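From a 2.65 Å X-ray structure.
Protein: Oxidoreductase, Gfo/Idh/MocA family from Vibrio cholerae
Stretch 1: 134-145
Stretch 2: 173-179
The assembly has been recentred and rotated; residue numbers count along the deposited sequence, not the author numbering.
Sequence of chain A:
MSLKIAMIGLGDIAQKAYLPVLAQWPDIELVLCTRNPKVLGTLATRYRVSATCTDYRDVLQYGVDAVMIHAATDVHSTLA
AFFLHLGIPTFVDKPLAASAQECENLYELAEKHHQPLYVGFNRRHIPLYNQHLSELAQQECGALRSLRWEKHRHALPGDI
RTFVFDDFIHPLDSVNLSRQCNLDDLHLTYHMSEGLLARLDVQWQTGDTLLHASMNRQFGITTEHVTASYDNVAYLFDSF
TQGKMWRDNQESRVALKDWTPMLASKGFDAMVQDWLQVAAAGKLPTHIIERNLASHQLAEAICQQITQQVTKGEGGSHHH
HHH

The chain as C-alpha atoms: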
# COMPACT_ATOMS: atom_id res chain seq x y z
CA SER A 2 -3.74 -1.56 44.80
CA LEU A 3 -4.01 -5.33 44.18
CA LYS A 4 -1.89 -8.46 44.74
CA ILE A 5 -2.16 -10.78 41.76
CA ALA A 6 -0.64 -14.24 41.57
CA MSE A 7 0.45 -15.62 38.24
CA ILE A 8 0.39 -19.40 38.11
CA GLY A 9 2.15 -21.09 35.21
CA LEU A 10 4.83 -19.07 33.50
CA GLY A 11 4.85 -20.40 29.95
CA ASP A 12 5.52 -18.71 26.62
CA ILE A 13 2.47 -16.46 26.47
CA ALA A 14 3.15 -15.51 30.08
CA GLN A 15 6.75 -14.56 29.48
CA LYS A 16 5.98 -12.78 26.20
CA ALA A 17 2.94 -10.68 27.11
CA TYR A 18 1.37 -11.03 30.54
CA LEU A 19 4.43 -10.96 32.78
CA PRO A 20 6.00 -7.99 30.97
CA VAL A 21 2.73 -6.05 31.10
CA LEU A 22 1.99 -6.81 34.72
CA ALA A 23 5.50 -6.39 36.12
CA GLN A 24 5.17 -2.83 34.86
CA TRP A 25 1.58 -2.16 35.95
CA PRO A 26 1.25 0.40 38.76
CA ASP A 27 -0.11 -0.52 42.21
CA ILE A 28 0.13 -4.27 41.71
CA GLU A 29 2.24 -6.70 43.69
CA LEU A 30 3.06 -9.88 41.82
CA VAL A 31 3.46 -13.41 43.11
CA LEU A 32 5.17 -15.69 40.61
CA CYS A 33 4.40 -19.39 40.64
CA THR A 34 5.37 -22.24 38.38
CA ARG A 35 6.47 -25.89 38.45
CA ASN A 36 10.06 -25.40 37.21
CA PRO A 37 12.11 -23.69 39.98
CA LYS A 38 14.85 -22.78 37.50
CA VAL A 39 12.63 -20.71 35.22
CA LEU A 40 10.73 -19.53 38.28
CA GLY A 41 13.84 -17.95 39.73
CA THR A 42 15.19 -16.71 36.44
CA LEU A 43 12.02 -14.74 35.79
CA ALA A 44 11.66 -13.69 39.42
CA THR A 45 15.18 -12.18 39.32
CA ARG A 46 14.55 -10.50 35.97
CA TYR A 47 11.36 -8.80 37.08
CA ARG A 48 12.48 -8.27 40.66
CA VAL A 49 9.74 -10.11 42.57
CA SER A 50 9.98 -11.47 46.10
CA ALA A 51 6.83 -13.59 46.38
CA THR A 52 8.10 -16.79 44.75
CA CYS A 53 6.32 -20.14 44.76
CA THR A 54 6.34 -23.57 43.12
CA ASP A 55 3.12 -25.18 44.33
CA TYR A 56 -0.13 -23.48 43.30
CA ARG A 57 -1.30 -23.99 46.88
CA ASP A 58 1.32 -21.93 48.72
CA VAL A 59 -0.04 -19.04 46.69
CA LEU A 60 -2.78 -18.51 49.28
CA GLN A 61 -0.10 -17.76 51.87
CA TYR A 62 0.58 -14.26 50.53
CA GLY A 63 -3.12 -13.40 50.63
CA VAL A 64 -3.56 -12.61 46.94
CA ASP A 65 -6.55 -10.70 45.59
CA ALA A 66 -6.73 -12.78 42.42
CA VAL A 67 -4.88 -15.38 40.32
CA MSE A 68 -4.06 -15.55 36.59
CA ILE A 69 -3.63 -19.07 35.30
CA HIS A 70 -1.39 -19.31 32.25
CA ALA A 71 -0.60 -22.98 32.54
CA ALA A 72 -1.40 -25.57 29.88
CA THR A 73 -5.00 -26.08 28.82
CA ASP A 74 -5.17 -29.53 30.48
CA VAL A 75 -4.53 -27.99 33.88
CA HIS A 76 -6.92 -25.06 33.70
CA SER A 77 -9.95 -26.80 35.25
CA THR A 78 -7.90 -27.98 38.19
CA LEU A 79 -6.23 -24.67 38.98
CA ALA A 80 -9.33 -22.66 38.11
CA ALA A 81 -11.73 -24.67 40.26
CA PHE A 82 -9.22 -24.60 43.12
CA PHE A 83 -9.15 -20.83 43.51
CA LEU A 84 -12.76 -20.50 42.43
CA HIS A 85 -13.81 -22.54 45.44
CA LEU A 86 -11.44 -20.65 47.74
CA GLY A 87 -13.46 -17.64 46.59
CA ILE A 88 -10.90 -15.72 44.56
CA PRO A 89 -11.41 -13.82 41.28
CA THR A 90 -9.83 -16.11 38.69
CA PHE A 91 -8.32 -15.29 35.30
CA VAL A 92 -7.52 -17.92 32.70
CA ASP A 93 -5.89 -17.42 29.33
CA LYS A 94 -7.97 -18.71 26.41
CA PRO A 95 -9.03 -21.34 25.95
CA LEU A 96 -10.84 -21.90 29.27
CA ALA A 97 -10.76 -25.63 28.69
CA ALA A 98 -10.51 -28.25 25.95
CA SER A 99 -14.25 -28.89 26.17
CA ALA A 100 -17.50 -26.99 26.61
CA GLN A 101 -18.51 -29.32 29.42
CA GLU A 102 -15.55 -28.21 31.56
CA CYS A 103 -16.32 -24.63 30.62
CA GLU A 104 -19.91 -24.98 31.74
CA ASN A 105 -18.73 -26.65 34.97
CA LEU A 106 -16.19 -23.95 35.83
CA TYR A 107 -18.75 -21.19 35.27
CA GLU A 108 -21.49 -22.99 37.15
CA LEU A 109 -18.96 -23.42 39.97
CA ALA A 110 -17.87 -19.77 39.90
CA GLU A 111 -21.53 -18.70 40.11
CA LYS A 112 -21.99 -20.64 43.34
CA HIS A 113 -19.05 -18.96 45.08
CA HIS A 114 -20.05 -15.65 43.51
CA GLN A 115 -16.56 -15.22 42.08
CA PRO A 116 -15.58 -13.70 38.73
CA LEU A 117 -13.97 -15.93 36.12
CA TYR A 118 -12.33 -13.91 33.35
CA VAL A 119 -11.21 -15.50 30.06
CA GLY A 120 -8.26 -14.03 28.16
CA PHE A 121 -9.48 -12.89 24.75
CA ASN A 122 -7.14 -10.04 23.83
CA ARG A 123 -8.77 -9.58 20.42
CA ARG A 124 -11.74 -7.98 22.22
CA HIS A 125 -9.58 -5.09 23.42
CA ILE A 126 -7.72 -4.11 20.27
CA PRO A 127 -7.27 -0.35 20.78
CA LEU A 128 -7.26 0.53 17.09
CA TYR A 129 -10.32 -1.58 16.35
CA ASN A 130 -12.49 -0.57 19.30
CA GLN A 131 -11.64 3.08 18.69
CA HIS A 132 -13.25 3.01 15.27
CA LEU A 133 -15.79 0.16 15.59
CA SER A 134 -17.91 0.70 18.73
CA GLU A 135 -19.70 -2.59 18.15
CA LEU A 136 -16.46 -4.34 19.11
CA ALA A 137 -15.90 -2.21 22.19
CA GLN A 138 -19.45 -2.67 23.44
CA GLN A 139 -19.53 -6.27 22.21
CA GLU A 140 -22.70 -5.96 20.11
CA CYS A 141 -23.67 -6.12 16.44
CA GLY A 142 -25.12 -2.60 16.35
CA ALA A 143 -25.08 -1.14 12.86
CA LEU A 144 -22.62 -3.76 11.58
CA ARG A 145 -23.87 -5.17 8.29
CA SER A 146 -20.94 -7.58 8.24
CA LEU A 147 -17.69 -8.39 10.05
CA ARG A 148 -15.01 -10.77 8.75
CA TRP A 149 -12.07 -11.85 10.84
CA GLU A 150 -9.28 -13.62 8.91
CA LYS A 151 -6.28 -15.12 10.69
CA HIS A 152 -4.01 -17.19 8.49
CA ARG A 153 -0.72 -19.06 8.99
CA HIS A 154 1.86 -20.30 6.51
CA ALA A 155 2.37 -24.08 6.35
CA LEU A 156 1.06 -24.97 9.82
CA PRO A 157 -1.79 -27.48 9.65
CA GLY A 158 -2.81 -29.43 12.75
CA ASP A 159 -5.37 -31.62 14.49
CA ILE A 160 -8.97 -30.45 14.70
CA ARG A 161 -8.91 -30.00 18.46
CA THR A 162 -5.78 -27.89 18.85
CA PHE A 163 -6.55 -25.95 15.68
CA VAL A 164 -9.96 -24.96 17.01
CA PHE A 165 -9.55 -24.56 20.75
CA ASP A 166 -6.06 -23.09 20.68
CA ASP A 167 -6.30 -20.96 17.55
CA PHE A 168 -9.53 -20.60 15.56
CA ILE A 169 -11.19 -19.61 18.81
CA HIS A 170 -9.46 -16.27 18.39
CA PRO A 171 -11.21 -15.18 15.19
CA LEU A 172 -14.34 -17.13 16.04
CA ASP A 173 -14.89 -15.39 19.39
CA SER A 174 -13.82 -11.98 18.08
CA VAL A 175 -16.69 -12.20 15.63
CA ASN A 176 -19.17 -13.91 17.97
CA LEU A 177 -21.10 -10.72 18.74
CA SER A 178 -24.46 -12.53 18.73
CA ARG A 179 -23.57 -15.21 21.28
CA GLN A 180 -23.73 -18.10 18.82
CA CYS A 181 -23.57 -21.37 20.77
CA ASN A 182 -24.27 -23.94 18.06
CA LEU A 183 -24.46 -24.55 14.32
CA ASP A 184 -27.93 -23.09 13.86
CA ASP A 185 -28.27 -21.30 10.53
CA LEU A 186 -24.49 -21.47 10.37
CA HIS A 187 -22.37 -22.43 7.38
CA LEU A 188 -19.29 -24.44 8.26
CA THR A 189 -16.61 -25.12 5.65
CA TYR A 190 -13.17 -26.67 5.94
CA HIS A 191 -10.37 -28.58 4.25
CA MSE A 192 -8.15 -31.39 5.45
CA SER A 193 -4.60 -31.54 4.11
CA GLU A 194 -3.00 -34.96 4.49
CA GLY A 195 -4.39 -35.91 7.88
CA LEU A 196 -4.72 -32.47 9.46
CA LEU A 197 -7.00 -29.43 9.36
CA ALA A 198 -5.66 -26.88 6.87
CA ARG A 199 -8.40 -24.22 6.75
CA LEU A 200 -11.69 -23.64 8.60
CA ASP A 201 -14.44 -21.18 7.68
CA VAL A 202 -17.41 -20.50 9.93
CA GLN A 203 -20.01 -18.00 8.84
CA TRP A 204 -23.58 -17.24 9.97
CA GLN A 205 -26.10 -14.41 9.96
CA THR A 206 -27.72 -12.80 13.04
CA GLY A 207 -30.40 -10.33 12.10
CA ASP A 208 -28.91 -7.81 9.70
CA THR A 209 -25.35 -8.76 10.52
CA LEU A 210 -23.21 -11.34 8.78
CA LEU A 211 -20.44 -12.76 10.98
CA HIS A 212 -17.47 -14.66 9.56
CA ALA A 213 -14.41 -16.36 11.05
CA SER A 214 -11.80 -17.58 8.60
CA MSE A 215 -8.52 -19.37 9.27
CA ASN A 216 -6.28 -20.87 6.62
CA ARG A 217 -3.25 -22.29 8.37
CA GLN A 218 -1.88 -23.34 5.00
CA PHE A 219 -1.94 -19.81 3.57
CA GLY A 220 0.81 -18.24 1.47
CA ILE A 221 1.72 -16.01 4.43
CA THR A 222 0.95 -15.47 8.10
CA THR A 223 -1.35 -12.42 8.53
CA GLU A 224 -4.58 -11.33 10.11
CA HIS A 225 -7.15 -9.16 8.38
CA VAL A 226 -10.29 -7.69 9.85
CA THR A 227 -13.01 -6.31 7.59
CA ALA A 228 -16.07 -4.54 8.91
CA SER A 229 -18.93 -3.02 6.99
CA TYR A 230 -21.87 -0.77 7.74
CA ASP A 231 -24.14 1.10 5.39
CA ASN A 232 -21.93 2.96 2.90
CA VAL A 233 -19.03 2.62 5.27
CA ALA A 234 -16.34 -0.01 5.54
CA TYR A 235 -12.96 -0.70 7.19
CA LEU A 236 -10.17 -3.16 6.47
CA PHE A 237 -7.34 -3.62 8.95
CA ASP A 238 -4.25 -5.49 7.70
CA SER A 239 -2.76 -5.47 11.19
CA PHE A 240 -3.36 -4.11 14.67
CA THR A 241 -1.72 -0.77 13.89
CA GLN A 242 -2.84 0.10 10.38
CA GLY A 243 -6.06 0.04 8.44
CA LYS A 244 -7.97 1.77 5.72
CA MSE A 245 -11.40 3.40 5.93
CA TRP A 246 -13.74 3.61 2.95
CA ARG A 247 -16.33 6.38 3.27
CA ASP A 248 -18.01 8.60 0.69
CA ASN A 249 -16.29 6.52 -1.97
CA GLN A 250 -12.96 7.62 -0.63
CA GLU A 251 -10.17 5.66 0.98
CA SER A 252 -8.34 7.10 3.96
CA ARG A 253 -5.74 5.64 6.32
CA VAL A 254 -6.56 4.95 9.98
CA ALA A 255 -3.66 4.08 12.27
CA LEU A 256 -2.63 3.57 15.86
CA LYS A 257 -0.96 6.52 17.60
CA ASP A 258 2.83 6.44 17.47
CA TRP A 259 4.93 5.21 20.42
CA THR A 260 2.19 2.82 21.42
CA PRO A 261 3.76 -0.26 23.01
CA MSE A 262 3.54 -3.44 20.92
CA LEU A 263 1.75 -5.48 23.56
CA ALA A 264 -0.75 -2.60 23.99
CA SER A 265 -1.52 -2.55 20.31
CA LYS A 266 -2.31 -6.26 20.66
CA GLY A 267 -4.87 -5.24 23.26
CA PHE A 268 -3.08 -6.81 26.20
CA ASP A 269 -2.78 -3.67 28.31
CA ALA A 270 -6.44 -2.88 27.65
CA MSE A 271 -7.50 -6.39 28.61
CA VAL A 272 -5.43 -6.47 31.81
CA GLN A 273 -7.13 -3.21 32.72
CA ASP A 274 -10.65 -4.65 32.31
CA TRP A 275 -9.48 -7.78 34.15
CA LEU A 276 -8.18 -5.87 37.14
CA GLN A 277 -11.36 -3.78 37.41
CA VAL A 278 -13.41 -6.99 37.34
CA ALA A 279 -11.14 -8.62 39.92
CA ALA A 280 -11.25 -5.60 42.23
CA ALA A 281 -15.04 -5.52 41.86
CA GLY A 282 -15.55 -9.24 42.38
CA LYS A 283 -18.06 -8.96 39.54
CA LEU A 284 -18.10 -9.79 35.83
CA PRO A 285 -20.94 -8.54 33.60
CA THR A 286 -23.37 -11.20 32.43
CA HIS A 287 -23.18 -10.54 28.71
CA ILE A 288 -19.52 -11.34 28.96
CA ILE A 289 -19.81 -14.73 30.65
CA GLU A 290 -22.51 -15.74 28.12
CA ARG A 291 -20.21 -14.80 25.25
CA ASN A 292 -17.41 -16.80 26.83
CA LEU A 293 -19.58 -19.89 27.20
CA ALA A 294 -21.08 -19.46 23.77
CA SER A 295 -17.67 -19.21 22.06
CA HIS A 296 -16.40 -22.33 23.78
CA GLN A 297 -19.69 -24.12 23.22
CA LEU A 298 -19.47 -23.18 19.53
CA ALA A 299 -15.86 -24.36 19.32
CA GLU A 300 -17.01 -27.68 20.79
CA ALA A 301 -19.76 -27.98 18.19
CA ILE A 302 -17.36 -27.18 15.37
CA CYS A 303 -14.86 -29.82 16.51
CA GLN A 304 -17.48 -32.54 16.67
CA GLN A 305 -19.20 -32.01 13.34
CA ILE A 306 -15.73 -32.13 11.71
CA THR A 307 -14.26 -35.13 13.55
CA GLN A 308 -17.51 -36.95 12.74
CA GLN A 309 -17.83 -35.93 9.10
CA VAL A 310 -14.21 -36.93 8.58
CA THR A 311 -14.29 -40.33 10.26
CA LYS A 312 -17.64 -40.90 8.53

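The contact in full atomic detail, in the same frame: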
# COMPACT_ATOMS: atom_id res chain seq x y z
N SER A 134 -17.32 0.77 17.39
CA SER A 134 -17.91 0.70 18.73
C SER A 134 -18.54 -0.66 19.03
O SER A 134 -18.53 -1.12 20.17
CB SER A 134 -18.94 1.82 18.93
OG SER A 134 -19.92 1.84 17.90
N GLU A 135 -19.09 -1.29 18.00
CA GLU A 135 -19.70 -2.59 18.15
C GLU A 135 -18.69 -3.57 18.78
O GLU A 135 -19.08 -4.46 19.52
CB GLU A 135 -20.15 -3.13 16.79
CG GLU A 135 -21.45 -2.52 16.22
CD GLU A 135 -21.32 -1.06 15.77
OE1 GLU A 135 -20.21 -0.63 15.38
OE2 GLU A 135 -22.36 -0.36 15.79
N LEU A 136 -17.40 -3.42 18.49
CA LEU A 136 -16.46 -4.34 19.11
C LEU A 136 -16.23 -3.96 20.55
O LEU A 136 -16.13 -4.83 21.42
CB LEU A 136 -15.13 -4.38 18.36
CG LEU A 136 -15.15 -5.20 17.07
CD1 LEU A 136 -13.76 -5.22 16.50
CD2 LEU A 136 -15.64 -6.61 17.34
N ALA A 137 -16.13 -2.67 20.82
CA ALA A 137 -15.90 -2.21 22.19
C ALA A 137 -17.04 -2.63 23.09
O ALA A 137 -16.82 -3.23 24.14
CB ALA A 137 -15.76 -0.69 22.21
N GLN A 138 -18.27 -2.33 22.67
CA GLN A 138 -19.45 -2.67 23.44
C GLN A 138 -19.86 -4.13 23.34
O GLN A 138 -20.72 -4.60 24.09
CB GLN A 138 -20.60 -1.79 23.00
CG GLN A 138 -20.38 -0.33 23.25
CD GLN A 138 -21.42 0.51 22.53
OE1 GLN A 138 -21.47 0.53 21.29
NE2 GLN A 138 -22.26 1.21 23.30
N GLN A 139 -19.25 -4.85 22.40
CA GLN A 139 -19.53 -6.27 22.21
C GLN A 139 -20.96 -6.53 21.73
O GLN A 139 -21.66 -7.38 22.29
CB GLN A 139 -19.22 -7.04 23.50
CG GLN A 139 -17.85 -6.68 24.05
CD GLN A 139 -17.29 -7.71 25.00
OE1 GLN A 139 -17.21 -8.89 24.67
NE2 GLN A 139 -16.88 -7.27 26.19
N GLU A 140 -21.37 -5.81 20.70
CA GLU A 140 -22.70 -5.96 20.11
C GLU A 140 -22.55 -6.02 18.59
O GLU A 140 -21.44 -5.97 18.07
CB GLU A 140 -23.60 -4.77 20.45
CG GLU A 140 -23.61 -4.31 21.89
CD GLU A 140 -24.59 -3.16 22.14
OE1 GLU A 140 -25.81 -3.41 22.16
OE2 GLU A 140 -24.13 -2.01 22.32
N CYS A 141 -23.67 -6.10 17.89
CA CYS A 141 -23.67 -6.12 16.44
C CYS A 141 -23.97 -4.71 15.94
O CYS A 141 -23.51 -4.31 14.87
CB CYS A 141 -24.72 -7.09 15.92
SG CYS A 141 -24.33 -8.80 16.21
N GLY A 142 -24.77 -3.96 16.70
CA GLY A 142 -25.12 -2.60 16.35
C GLY A 142 -25.52 -2.35 14.90
O GLY A 142 -26.47 -2.93 14.38
N ALA A 143 -24.78 -1.47 14.25
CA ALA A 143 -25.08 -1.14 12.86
C ALA A 143 -24.29 -2.01 11.89
O ALA A 143 -24.44 -1.89 10.67
CB ALA A 143 -24.80 0.33 12.61
N LEU A 144 -23.44 -2.89 12.42
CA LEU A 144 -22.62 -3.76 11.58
C LEU A 144 -23.42 -4.59 10.59
O LEU A 144 -24.26 -5.39 10.99
CB LEU A 144 -21.78 -4.70 12.45
CG LEU A 144 -20.46 -4.17 12.99
CD1 LEU A 144 -19.78 -5.25 13.84
CD2 LEU A 144 -19.57 -3.77 11.83
N ARG A 145 -23.17 -4.39 9.30
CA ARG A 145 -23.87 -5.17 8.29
C ARG A 145 -23.07 -6.43 7.99
O ARG A 145 -23.57 -7.37 7.39
CB ARG A 145 -24.06 -4.35 7.00
CG ARG A 145 -24.98 -3.16 7.18
CD ARG A 145 -26.38 -3.60 7.57
NE ARG A 145 -27.16 -2.50 8.15
CZ ARG A 145 -27.60 -2.48 9.41
NH1 ARG A 145 -27.33 -3.49 10.22
NH2 ARG A 145 -28.31 -1.43 9.85
N ASP A 173 -14.36 -16.19 18.29
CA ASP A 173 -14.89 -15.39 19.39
C ASP A 173 -14.97 -13.91 19.03
O ASP A 173 -15.98 -13.25 19.29
CB ASP A 173 -14.02 -15.52 20.64
CG ASP A 173 -14.42 -14.53 21.72
OD1 ASP A 173 -15.46 -14.72 22.39
OD2 ASP A 173 -13.71 -13.52 21.91
N SER A 174 -13.89 -13.39 18.45
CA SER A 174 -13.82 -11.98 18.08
C SER A 174 -14.99 -11.54 17.21
O SER A 174 -15.34 -10.36 17.19
CB SER A 174 -12.51 -11.70 17.35
OG SER A 174 -11.41 -11.99 18.17
N VAL A 175 -15.58 -12.49 16.52
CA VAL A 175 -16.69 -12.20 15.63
C VAL A 175 -18.02 -12.56 16.25
O VAL A 175 -19.06 -12.07 15.82
CB VAL A 175 -16.50 -12.98 14.33
CG1 VAL A 175 -17.71 -12.82 13.46
CG2 VAL A 175 -15.26 -12.48 13.60
N ASN A 176 -17.98 -13.42 17.27
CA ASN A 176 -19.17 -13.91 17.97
C ASN A 176 -19.90 -12.84 18.80
O ASN A 176 -20.00 -12.93 20.02
CB ASN A 176 -18.77 -15.08 18.86
CG ASN A 176 -19.95 -15.91 19.28
OD1 ASN A 176 -21.10 -15.57 18.99
ND2 ASN A 176 -19.69 -17.01 19.97
N LEU A 177 -20.42 -11.83 18.10
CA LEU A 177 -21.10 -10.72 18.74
C LEU A 177 -22.59 -10.99 18.97
O LEU A 177 -23.31 -10.13 19.48
CB LEU A 177 -20.93 -9.48 17.86
CG LEU A 177 -19.50 -9.07 17.52
CD1 LEU A 177 -19.51 -8.14 16.34
CD2 LEU A 177 -18.82 -8.43 18.72
N SER A 178 -23.05 -12.17 18.58
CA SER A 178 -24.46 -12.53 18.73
C SER A 178 -24.64 -13.70 19.70
O SER A 178 -25.75 -14.24 19.84
CB SER A 178 -25.05 -12.92 17.38
OG SER A 178 -24.55 -14.18 16.95
N ARG A 179 -23.56 -14.09 20.35
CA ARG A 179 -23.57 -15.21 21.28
C ARG A 179 -24.11 -16.44 20.58
O ARG A 179 -25.19 -16.94 20.91
CB ARG A 179 -24.43 -14.90 22.51
CG ARG A 179 -24.02 -13.64 23.25
CD ARG A 179 -24.63 -13.61 24.64
NE ARG A 179 -26.03 -14.06 24.68
CZ ARG A 179 -26.44 -15.32 24.93
NH1 ARG A 179 -25.55 -16.27 25.17
NH2 ARG A 179 -27.74 -15.61 24.96

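How do the two backbones approach one another? Each stretch begins in a helix and continues as loop, and the backbones come closest in the loops, where Glu140 CA and Leu177 CA are 5.2 Å apart. Gln139 is the first residue to depart from helical phi/psi in stretch 1, with positive phi, and Asn176 is the first to depart in stretch 2. No hydrogen bond crosses between the stretches, so packing alone joins them, burying 277 Å² in total.

Which side chains supply the apolar packing? Leu177 is the centre of it: its CA-to-CB bond points toward stretch 1, and its side chain reaches three apolar partners there. Leu177 CD2 lies 3.9 Å from Leu136 CD2, Leu177 CD1 lies 3.8 Å from Leu144 CD1, and Leu177 CB lies 3.8 Å from Cys141 SG. These are van der Waals distances, and stretch 1 covers 121 Å² of Leu177. All three leucines are buried.

What happens where side chains meet backbone? Backbone carbonyl oxygens on both stretches also touch leucine methyls. Glu140 O comes within 3.4 Å of Leu177 CD1, and Ser174 O sits 3.8 Å from Leu136 CD2. A methyl group offers no conventional donor, so these are packing contacts. Cys141 SG also approaches Leu177 O at 3.7 Å, resting against the backbone as well as the side chain.

What holds the stretch 1 loop in shape around Leu177? Glu140 N donates to Glu135 O at 2.9 Å, while a type II' turn from Cys141 to Leu144 is closed by Leu144 N donating to Cys141 O at 2.8 Å. The Glu135 side chain leads away from stretch 2, and its OE2 accepts a hydrogen bond from Ala143 N at 3.1 Å, tying helix to turn. Gly142 has positive phi, which favours glycine; a CB there would clash with Glu135 OE2.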